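Local structure of alpha,alpha-trehalose-phosphate synthase (UDP-forming) (Burkholderia multivorans, 5UOF) at residues L427-L431 / A432-A436; P413-L416 / S417-A420; F287-M290 / L291-P295. The protein belongs to glycosyltransferase family 20 and to the GT-B clan, whose members pair two Rossmann-like domains across a cleft. All coordinates share one frame; numbering follows the deposited sequence. Where two conformers were deposited one is given.

All three contacts lie in the half of the chain built on the parallel sheet that includes strands 266-271 and 301-306. Contacts 1 and 2 sit at opposite ends of helix 416-428, with centres 21 Å apart and no touch between them. Contact 3 is the C-terminal end of helix 280-293, which packs against helix 416-428. It meets contact 2 where R289 NH1 lies 2.8 Å from S417 OG, a probable hydrogen bond. It meets contact 1 by packing of L427 against one of two modelled conformers of M290. Contact 2 binds the serine ligand through D415. Contact 1 lies near the sodium ion, with the R434 side chain about 7 Å from it.

Contact 1: residues L427-L431 / A432-A436; sequences LSMPL and AERQA
M429 meets both E433 and R434. Its side chain crosses that of E433 at about a right angle, with M429 SD 3.6 Å from E433 CD. The thioether lies against the outer part of the extended glutamate. E433 OE1 also forms salt bridges with R425 and R437. M429 CB packs on R434 CG at 3.6 Å, and the two side chains slide past each other in opposite directions. The carbonyl of M429 is gripped by a side chain: R434 NE donates to M429 O over 3.0 Å. This bond is bent, with an N-H...O angle of 146°. The oxygen sits at the edge of the guanidinium, in its plane. A bend in the arginine at chi3 (-78°) turns NE back to reach it.

P430 is the N-cap residue. P430 O accepts from R434 N at 3.0 Å, the first turn of the new helix. L431 follows, and L431 O accepts from Q435 N at 2.8 Å. L431 CD1 lies over one face of the R434 guanidinium, 3.5 Å from R434 NH2. L431 CG also touches Q435 OE1 at 3.7 Å.

R434 NH1 forms a salt bridge with D389 and a hydrogen bond with P390 O. With NE on M429 O and NH1 on D389 and P390, the guanidinium has little freedom to rotate. Q435 NE2 bonds to P387 O. The whole is a short helix-to-helix connection with a proline at the N-cap position, joining helix 416-428 to helix 431-447 at the surface of the GT-B fold.

Contact 2: residues P413-L416 / S417-A420; sequences PYDL and SQMA
The D415 carboxylate has Q418 CB over one face, 3.5 Å from D415 CG. On that same side Q418 N donates to D415 OD1 at 3.1 Å, the capping bond of the helix. The bond is nearly straight, yet the donor comes from above, 74° out of the carboxylate plane. The Q418 amide is turned 44° from that plane, and the two side chains cross at about a right angle. Water joins their polar ends: one water donates to D415 OD2 and to Q418 OE1. A second water donates to D415 OD1 at 2.6 Å and accepts from S417 N. D415 CG stands anti to the backbone N (chi1 -174°), which swings the carboxylate back over the start of the helix.

The backbone of D415 works too, since D415 O accepts from M419 N at 3.0 Å. One residue on, L416 O accepts from A420 N at 2.8 Å. M419 bends at chi2 and chi3, which brings M419 SD to 3.7 Å from P413 CA, and L416 CD2 is a looser apolar neighbour of M419 CE.

D415 OD2 also accepts from the N of the bound serine. R109 of the second subunit makes a long, weak ion pair with D415 OD1. S417 OG bonds to R289, and Q418 OE1 to N412 N. The arrangement is an aspartate N-cap at the start of helix 416-428, here doubling as part of the serine site.

Contact 3: residues F287-M290 / L291-P295; sequences FERM and LANAP
L291 packs on F287 one turn earlier in helix 280-293, the helix of a beta-alpha-beta unit between strands 266-271 and 301-306. The leucine can be followed outward. L291 CB rests 3.6 Å from E288 O. L291 CG comes to 3.4 Å from F287 O and stands above one face of the F287 ring, offset toward the rim. L291 CD1 then touches F287 CE2 at 3.7 Å. The other branch, CD2, faces the M290 methyl in one of two modelled conformers of that methionine. A chi1 of -176° in F287 carries the ring round so that its face meets L291 CG.

F287 and L291 also touch strand 301-306, through L303 and V301, and close this side of the helix on the parallel sheet. E288 points to helix 314-335, where OE2 forms salt bridges with R330 and R334. R289 packs toward L416 of helix 416-428.

The usual i to i+4 backbone bonds continue through here. L291 N donates to F287 O, and A292 N donates to E288 O. The last turn is made by N293 N to R289 O, then by A294 N to M290 O at 2.8 Å. A294 is the first residue to leave the helical path. Beside this end, R289 and N293 lie side by side and point the same way, with R289 CG 3.5 Å from N293 ND2.

Contact 1: residues L427-L431 / A432-A436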
loop_
_atom_site.group_PDB
_atom_site.type_symbol
_atom_site.label_atom_id
_atom_site.label_comp_id
_atom_site.label_asym_id
_atom_site.label_seq_id
_atom_site.Cartn_x
_atom_site.Cartn_y
_atom_site.Cartn_z
ATOM N N LEU A 427 10.960 24.645 16.691
ATOM C CA LEU A 427 11.914 25.745 16.747
ATOM C C LEU A 427 11.679 26.650 17.948
ATOM O O LEU A 427 12.625 27.276 18.437
ATOM C CB LEU A 427 11.853 26.560 15.455
ATOM C CG LEU A 427 12.467 25.926 14.201
ATOM C CD1 LEU A 427 11.966 26.606 12.933
ATOM C CD2 LEU A 427 14.016 25.918 14.277
ATOM N N SER A 428 10.445 26.756 18.435
ATOM C CA SER A 428 10.122 27.634 19.551
ATOM C C SER A 428 9.900 26.886 20.859
ATOM O O SER A 428 9.524 27.510 21.855
ATOM C CB SER A 428 8.892 28.479 19.208
ATOM O OG SER A 428 9.225 29.504 18.285
ATOM N N MET A 429 10.136 25.573 20.889
ATOM C CA MET A 429 9.757 24.779 22.052
ATOM C C MET A 429 10.540 25.209 23.292
ATOM O O MET A 429 11.777 25.317 23.237
ATOM C CB MET A 429 9.977 23.286 21.785
ATOM C CG MET A 429 9.346 22.418 22.864
ATOM S SD MET A 429 9.540 20.666 22.543
ATOM C CE MET A 429 8.390 20.422 21.173
ATOM N N PRO A 430 9.864 25.475 24.416
ATOM C CA PRO A 430 10.584 25.842 25.641
ATOM C C PRO A 430 11.537 24.741 26.075
ATOM O O PRO A 430 11.278 23.555 25.874
ATOM C CB PRO A 430 9.466 26.034 26.670
ATOM C CG PRO A 430 8.258 26.398 25.844
ATOM C CD PRO A 430 8.400 25.576 24.581
ATOM N N LEU A 431 12.627 25.168 26.716
ATOM C CA LEU A 431 13.672 24.251 27.171
ATOM C C LEU A 431 13.119 23.106 28.012
ATOM O O LEU A 431 13.527 21.948 27.847
ATOM C CB LEU A 431 14.704 25.037 27.978
ATOM C CG LEU A 431 15.797 24.179 28.613
ATOM C CD1 LEU A 431 16.656 23.500 27.521
ATOM C CD2 LEU A 431 16.656 25.006 29.571
ATOM N N ALA A 432 12.210 23.414 28.950
ATOM C CA ALA A 432 11.733 22.374 29.854
ATOM C C ALA A 432 11.068 21.240 29.085
ATOM O O ALA A 432 11.304 20.063 29.377
ATOM C CB ALA A 432 10.782 22.972 30.894
ATOM N N GLU A 433 10.231 21.576 28.096
ATOM C CA GLU A 433 9.611 20.534 27.280
ATOM C C GLU A 433 10.642 19.836 26.390
ATOM O O GLU A 433 10.602 18.605 26.217
ATOM C CB GLU A 433 8.470 21.138 26.444
ATOM C CG GLU A 433 7.705 20.057 25.663
ATOM C CD GLU A 433 6.626 20.619 24.734
ATOM O OE1 GLU A 433 6.109 19.838 23.902
ATOM O OE2 GLU A 433 6.293 21.820 24.829
ATOM N N ARG A 434 11.584 20.591 25.823
ATOM C CA ARG A 434 12.606 19.950 25.005
ATOM C C ARG A 434 13.375 18.921 25.821
ATOM O O ARG A 434 13.678 17.825 25.331
ATOM C CB ARG A 434 13.573 20.987 24.429
ATOM C CG ARG A 434 12.921 21.875 23.372
ATOM C CD ARG A 434 13.944 22.725 22.632
ATOM N NE ARG A 434 14.395 23.893 23.401
ATOM C CZ ARG A 434 15.625 24.060 23.874
ATOM N NH1 ARG A 434 16.565 23.124 23.700
ATOM N NH2 ARG A 434 15.919 25.182 24.519
ATOM N N GLN A 435 13.663 19.246 27.083
ATOM C CA GLN A 435 14.406 18.314 27.927
ATOM C C GLN A 435 13.556 17.114 28.311
ATOM O O GLN A 435 14.059 15.987 28.363
ATOM C CB GLN A 435 14.917 19.032 29.178
ATOM C CG GLN A 435 16.066 19.980 28.887
ATOM C CD GLN A 435 16.524 20.743 30.114
ATOM O OE1 GLN A 435 15.714 21.249 30.901
ATOM N NE2 GLN A 435 17.831 20.839 30.277
ATOM N N ALA A 436 12.270 17.332 28.601
ATOM C CA ALA A 436 11.402 16.211 28.936
ATOM C C ALA A 436 11.335 15.233 27.772
ATOM O O ALA A 436 11.496 14.020 27.955
ATOM C CB ALA A 436 10.004 16.709 29.315
#

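Contact 2: residues P413-L416 / S417-A420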
loop_
_atom_site.group_PDB
_atom_site.type_symbol
_atom_site.label_atom_id
_atom_site.label_comp_id
_atom_site.label_asym_id
_atom_site.label_seq_id
_atom_site.Cartn_x
_atom_site.Cartn_y
_atom_site.Cartn_z
ATOM N N PRO A 413 3.910 12.625 7.081
ATOM C CA PRO A 413 4.564 13.440 6.043
ATOM C C PRO A 413 3.692 13.711 4.828
ATOM O O PRO A 413 4.049 14.583 4.020
ATOM C CB PRO A 413 5.805 12.614 5.672
ATOM C CG PRO A 413 5.435 11.203 6.013
ATOM C CD PRO A 413 4.514 11.289 7.211
ATOM N N TYR A 414 2.555 13.027 4.683
ATOM C CA TYR A 414 1.582 13.362 3.653
ATOM C C TYR A 414 0.733 14.568 4.021
ATOM O O TYR A 414 -0.109 14.984 3.224
ATOM C CB TYR A 414 0.680 12.167 3.378
ATOM C CG TYR A 414 1.470 11.013 2.813
ATOM C CD1 TYR A 414 1.731 10.934 1.449
ATOM C CD2 TYR A 414 1.988 10.028 3.643
ATOM C CE1 TYR A 414 2.459 9.889 0.919
ATOM C CE2 TYR A 414 2.727 8.962 3.116
ATOM C CZ TYR A 414 2.959 8.909 1.760
ATOM O OH TYR A 414 3.674 7.873 1.215
ATOM N N ASP A 415 0.943 15.134 5.197
ATOM C CA ASP A 415 0.222 16.312 5.659
ATOM C C ASP A 415 1.263 17.422 5.792
ATOM O O ASP A 415 1.851 17.603 6.858
ATOM C CB ASP A 415 -0.480 15.993 6.965
ATOM C CG ASP A 415 -1.371 17.113 7.452
ATOM O OD1 ASP A 415 -1.288 18.248 6.925
ATOM O OD2 ASP A 415 -2.168 16.849 8.378
ATOM N N LEU A 416 1.497 18.161 4.703
ATOM C CA LEU A 416 2.555 19.171 4.713
ATOM C C LEU A 416 2.302 20.233 5.769
ATOM O O LEU A 416 3.246 20.727 6.399
ATOM C CB LEU A 416 2.693 19.829 3.339
ATOM C CG LEU A 416 2.994 18.894 2.167
ATOM C CD1 LEU A 416 3.107 19.693 0.876
ATOM C CD2 LEU A 416 4.264 18.124 2.443
ATOM N N SER A 417 1.040 20.608 5.971
ATOM C CA SER A 417 0.750 21.623 6.977
ATOM C C SER A 417 1.050 21.114 8.380
ATOM O O SER A 417 1.548 21.872 9.219
ATOM C CB SER A 417 -0.695 22.082 6.867
ATOM O OG SER A 417 -0.858 22.834 5.680
ATOM N N GLN A 418 0.762 19.841 8.666
ATOM C CA GLN A 418 1.146 19.320 9.977
ATOM C C GLN A 418 2.658 19.352 10.142
ATOM O O GLN A 418 3.166 19.707 11.212
ATOM C CB GLN A 418 0.620 17.899 10.200
ATOM C CG GLN A 418 1.064 17.348 11.569
ATOM C CD GLN A 418 0.804 15.863 11.760
ATOM O OE1 GLN A 418 0.803 15.094 10.809
ATOM N NE2 GLN A 418 0.583 15.458 13.007
ATOM N N MET A 419 3.399 18.988 9.090
ATOM C CA MET A 419 4.857 19.035 9.181
ATOM C C MET A 419 5.352 20.455 9.393
ATOM O O MET A 419 6.246 20.687 10.221
ATOM C CB MET A 419 5.491 18.431 7.932
ATOM C CG MET A 419 5.264 16.934 7.849
ATOM S SD MET A 419 6.778 16.061 7.337
ATOM C CE MET A 419 6.895 16.569 5.627
ATOM N N ALA A 420 4.791 21.415 8.660
ATOM C CA ALA A 420 5.176 22.811 8.861
ATOM C C ALA A 420 4.892 23.267 10.289
ATOM O O ALA A 420 5.728 23.941 10.910
ATOM C CB ALA A 420 4.454 23.710 7.860
HETATM O O HOH W 1 -1.426 19.578 4.694
HETATM O O HOH W 2 -1.866 14.774 9.968
#

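Contact 3: residues F287-M290 / L291-P295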
loop_
_atom_site.group_PDB
_atom_site.type_symbol
_atom_site.label_atom_id
_atom_site.label_comp_id
_atom_site.label_asym_id
_atom_site.label_seq_id
_atom_site.Cartn_x
_atom_site.Cartn_y
_atom_site.Cartn_z
ATOM N N PHE A 287 9.006 22.859 4.899
ATOM C CA PHE A 287 9.835 23.956 5.393
ATOM C C PHE A 287 9.441 25.264 4.719
ATOM O O PHE A 287 9.351 26.313 5.371
ATOM C CB PHE A 287 11.310 23.630 5.144
ATOM C CG PHE A 287 12.268 24.644 5.707
ATOM C CD1 PHE A 287 12.413 24.797 7.074
ATOM C CD2 PHE A 287 13.039 25.433 4.861
ATOM C CE1 PHE A 287 13.307 25.740 7.593
ATOM C CE2 PHE A 287 13.938 26.360 5.375
ATOM C CZ PHE A 287 14.063 26.521 6.735
ATOM N N GLU A 288 9.199 25.213 3.409
ATOM C CA GLU A 288 8.704 26.378 2.685
ATOM C C GLU A 288 7.399 26.881 3.288
ATOM O O GLU A 288 7.233 28.080 3.523
ATOM C CB GLU A 288 8.497 26.012 1.216
ATOM C CG GLU A 288 7.867 27.116 0.386
ATOM C CD GLU A 288 7.382 26.626 -0.971
ATOM O OE1 GLU A 288 7.362 25.390 -1.202
ATOM O OE2 GLU A 288 7.021 27.485 -1.804
ATOM N N ARG A 289 6.467 25.961 3.549
ATOM C CA ARG A 289 5.171 26.327 4.107
ATOM C C ARG A 289 5.334 26.959 5.479
ATOM O O ARG A 289 4.651 27.930 5.806
ATOM C CB ARG A 289 4.273 25.090 4.181
ATOM C CG ARG A 289 2.854 25.365 4.617
ATOM C CD ARG A 289 1.927 24.188 4.270
ATOM N NE ARG A 289 1.791 23.982 2.828
ATOM C CZ ARG A 289 0.901 23.164 2.267
ATOM N NH1 ARG A 289 0.065 22.465 3.023
ATOM N NH2 ARG A 289 0.844 23.041 0.950
ATOM N N MET A 290 6.253 26.440 6.296
ATOM C CA MET A 290 6.477 27.060 7.595
ATOM C C MET A 290 6.964 28.497 7.441
ATOM O O MET A 290 6.499 29.396 8.145
ATOM C CB MET A 290 7.471 26.233 8.407
ATOM C CG MET A 290 7.479 26.611 9.875
ATOM S SD MET A 290 9.128 26.448 10.558
ATOM C CE MET A 290 9.967 27.811 9.749
ATOM N N LEU A 291 7.898 28.735 6.515
ATOM C CA LEU A 291 8.415 30.086 6.322
ATOM C C LEU A 291 7.340 31.032 5.811
ATOM O O LEU A 291 7.369 32.231 6.121
ATOM C CB LEU A 291 9.592 30.067 5.348
ATOM C CG LEU A 291 10.847 29.335 5.817
ATOM C CD1 LEU A 291 11.842 29.318 4.674
ATOM C CD2 LEU A 291 11.446 30.018 7.057
ATOM N N ALA A 292 6.403 30.519 5.008
ATOM C CA ALA A 292 5.286 31.339 4.543
ATOM C C ALA A 292 4.299 31.616 5.672
ATOM O O ALA A 292 3.780 32.734 5.790
ATOM C CB ALA A 292 4.584 30.637 3.381
ATOM N N ASN A 293 4.033 30.609 6.511
ATOM C CA ASN A 293 3.039 30.744 7.577
ATOM C C ASN A 293 3.558 31.576 8.741
ATOM O O ASN A 293 2.773 32.251 9.416
ATOM C CB ASN A 293 2.626 29.369 8.107
ATOM C CG ASN A 293 1.856 28.552 7.097
ATOM O OD1 ASN A 293 1.298 29.086 6.135
ATOM N ND2 ASN A 293 1.805 27.241 7.322
ATOM N N ALA A 294 4.856 31.516 9.011
ATOM C CA ALA A 294 5.470 32.184 10.159
ATOM C C ALA A 294 6.627 33.003 9.613
ATOM O O ALA A 294 7.799 32.619 9.747
ATOM C CB ALA A 294 5.936 31.173 11.208
ATOM N N PRO A 295 6.334 34.131 8.961
ATOM C CA PRO A 295 7.400 34.854 8.254
ATOM C C PRO A 295 8.450 35.437 9.172
ATOM O O PRO A 295 9.525 35.804 8.686
ATOM C CB PRO A 295 6.642 35.946 7.489
ATOM C CG PRO A 295 5.337 36.084 8.198
ATOM C CD PRO A 295 5.007 34.736 8.740
#